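PDB 6VPD: glutathione peroxidase from Hypocrea jecorina, which probably reduces hydroperoxides to alcohols with electrons from thioredoxin, as a thioredoxin-dependent peroxidase of the glutathione peroxidase family. Local coordinates for residues A[82-87]-A[160-165]. Numbering follows the deposited sequence.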
loop_
_atom_site.group_PDB
_atom_site.type_symbol
_atom_site.label_atom_id
_atom_site.label_comp_id
_atom_site.label_asym_id
_atom_site.label_seq_id
_atom_site.Cartn_x
_atom_site.Cartn_y
_atom_site.Cartn_z
ATOM N N PRO A 82 11.940 0.247 -28.452
ATOM C CA PRO A 82 11.329 1.560 -28.703
ATOM C C PRO A 82 9.981 1.422 -29.400
ATOM O O PRO A 82 9.841 0.671 -30.370
ATOM C CB PRO A 82 12.367 2.270 -29.583
ATOM C CG PRO A 82 13.151 1.161 -30.233
ATOM C CD PRO A 82 13.197 0.054 -29.199
ATOM N N ASP A 83 8.985 2.148 -28.877
ATOM C CA ASP A 83 7.610 2.181 -29.385
ATOM C C ASP A 83 6.817 0.937 -28.989
ATOM O O ASP A 83 5.602 0.867 -29.228
ATOM C CB ASP A 83 7.577 2.336 -30.912
ATOM C CG ASP A 83 7.889 3.756 -31.383
ATOM O OD1 ASP A 83 8.427 4.572 -30.590
ATOM O OD2 ASP A 83 7.618 4.028 -32.579
ATOM N N ASP A 84 7.483 -0.054 -28.384
ATOM C CA ASP A 84 6.790 -1.286 -28.011
ATOM C C ASP A 84 5.861 -1.117 -26.822
ATOM O O ASP A 84 4.969 -1.957 -26.641
ATOM C CB ASP A 84 7.789 -2.386 -27.674
ATOM C CG ASP A 84 8.396 -2.996 -28.893
ATOM O OD1 ASP A 84 7.742 -3.905 -29.452
ATOM O OD2 ASP A 84 9.512 -2.562 -29.291
ATOM N N PHE A 85 6.038 -0.052 -26.033
ATOM C CA PHE A 85 5.574 -0.014 -24.649
ATOM C C PHE A 85 5.249 1.419 -24.233
ATOM O O PHE A 85 6.122 2.287 -24.273
ATOM C CB PHE A 85 6.648 -0.623 -23.736
ATOM C CG PHE A 85 6.394 -0.408 -22.277
ATOM C CD1 PHE A 85 5.232 -0.901 -21.677
ATOM C CD2 PHE A 85 7.307 0.303 -21.500
ATOM C CE1 PHE A 85 4.979 -0.690 -20.332
ATOM C CE2 PHE A 85 7.079 0.514 -20.162
ATOM C CZ PHE A 85 5.905 0.016 -19.565
ATOM N N VAL A 86 4.003 1.671 -23.818
ATOM C CA VAL A 86 3.575 2.991 -23.368
ATOM C C VAL A 86 3.053 2.901 -21.933
ATOM O O VAL A 86 2.411 1.917 -21.549
ATOM C CB VAL A 86 2.512 3.590 -24.314
ATOM C CG1 VAL A 86 1.440 2.582 -24.617
ATOM C CG2 VAL A 86 1.895 4.834 -23.716
ATOM N N VAL A 87 3.353 3.926 -21.140
ATOM C CA VAL A 87 2.845 4.081 -19.785
ATOM C C VAL A 87 1.804 5.195 -19.803
ATOM O O VAL A 87 2.068 6.294 -20.314
ATOM C CB VAL A 87 3.985 4.406 -18.804
ATOM C CG1 VAL A 87 3.443 4.709 -17.401
ATOM C CG2 VAL A 87 5.016 3.268 -18.781
ATOM N N ILE A 160 -1.414 -4.238 -19.768
ATOM C CA ILE A 160 -2.212 -4.630 -20.925
ATOM C C ILE A 160 -1.305 -5.312 -21.941
ATOM O O ILE A 160 -0.354 -4.699 -22.443
ATOM C CB ILE A 160 -2.913 -3.426 -21.585
ATOM C CG1 ILE A 160 -3.648 -2.510 -20.579
ATOM C CG2 ILE A 160 -3.853 -3.945 -22.655
ATOM C CD1 ILE A 160 -4.637 -3.180 -19.691
ATOM N N GLY A 161 -1.623 -6.566 -22.290
ATOM C CA GLY A 161 -0.899 -7.251 -23.341
ATOM C C GLY A 161 -1.280 -6.740 -24.721
ATOM O O GLY A 161 -2.247 -6.002 -24.898
ATOM N N ARG A 162 -0.490 -7.144 -25.722
ATOM C CA ARG A 162 -0.680 -6.626 -27.078
ATOM C C ARG A 162 -2.089 -6.899 -27.597
ATOM O O ARG A 162 -2.597 -6.143 -28.433
ATOM C CB ARG A 162 0.349 -7.230 -28.035
ATOM C CG ARG A 162 1.801 -6.892 -27.738
ATOM C CD ARG A 162 2.631 -7.276 -28.960
ATOM N NE ARG A 162 4.071 -7.125 -28.781
ATOM C CZ ARG A 162 4.795 -6.116 -29.280
ATOM N NH1 ARG A 162 4.211 -5.145 -29.981
ATOM N NH2 ARG A 162 6.112 -6.075 -29.090
ATOM N N ASP A 163 -2.739 -7.954 -27.096
ATOM C CA ASP A 163 -4.109 -8.300 -27.457
ATOM C C ASP A 163 -5.163 -7.525 -26.677
ATOM O O ASP A 163 -6.357 -7.699 -26.959
ATOM C CB ASP A 163 -4.349 -9.793 -27.238
ATOM C CG ASP A 163 -4.106 -10.215 -25.796
ATOM O OD1 ASP A 163 -3.352 -9.505 -25.068
ATOM O OD2 ASP A 163 -4.661 -11.263 -25.392
ATOM N N GLY A 164 -4.772 -6.715 -25.692
ATOM C CA GLY A 164 -5.715 -5.889 -24.968
ATOM C C GLY A 164 -6.388 -6.518 -23.762
ATOM O O GLY A 164 -7.340 -5.932 -23.237
ATOM N N LYS A 165 -5.946 -7.685 -23.313
ATOM C CA LYS A 165 -6.443 -8.269 -22.079
ATOM C C LYS A 165 -5.546 -7.836 -20.924
ATOM O O LYS A 165 -4.339 -7.640 -21.088
ATOM C CB LYS A 165 -6.464 -9.801 -22.151
ATOM C CG LYS A 165 -6.949 -10.382 -23.465
ATOM C CD LYS A 165 -8.469 -10.563 -23.531
ATOM C CE LYS A 165 -8.850 -11.502 -24.709
ATOM N NZ LYS A 165 -9.192 -10.765 -25.963
#
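Asp84 and Arg162 meet in a salt bridge in which one carboxylate oxygen takes one guanidinium nitrogen: NH2 of Arg162 donates to OD1 of Asp84 over 2.7 Å, with an N-H...O angle of 157°. The oxygen lies at the edge of the guanidinium, near its plane, and is approached from its anti side. Carboxylate and guanidinium planes stand almost perpendicular, 87° apart, so this is a single-point bridge and not a two-pronged one; NH1 of Arg162 stays 3.8 Å from OD1 of Asp84. The arginine chain, extended from CG to NE, carries its guanidinium across to Asp84 although the CA atoms of Asp84 and Arg162 are 9.2 Å apart. In this thioredoxin fold, strand 85-92 is at one edge of the central mixed sheet, and strands 51-58 and 157-160 follow it in order; the bridge lies at the N-terminal end of strand 51-58, whose first residue, Val51, touches the Arg162 side chain. Further acceptors share the guanidinium: NH2 also bonds to Ile187 O in helix 176-188, NH1 to Gly49 O, and NE has a partner outside the two segments, so all three nitrogens are engaged. Arg162 itself sits in a type I turn from Gly161 to Gly164, closed by Gly164 N donating to Gly161 O at 2.7 Å, while Gly161 N reaches Lys165 O at 3.2 Å.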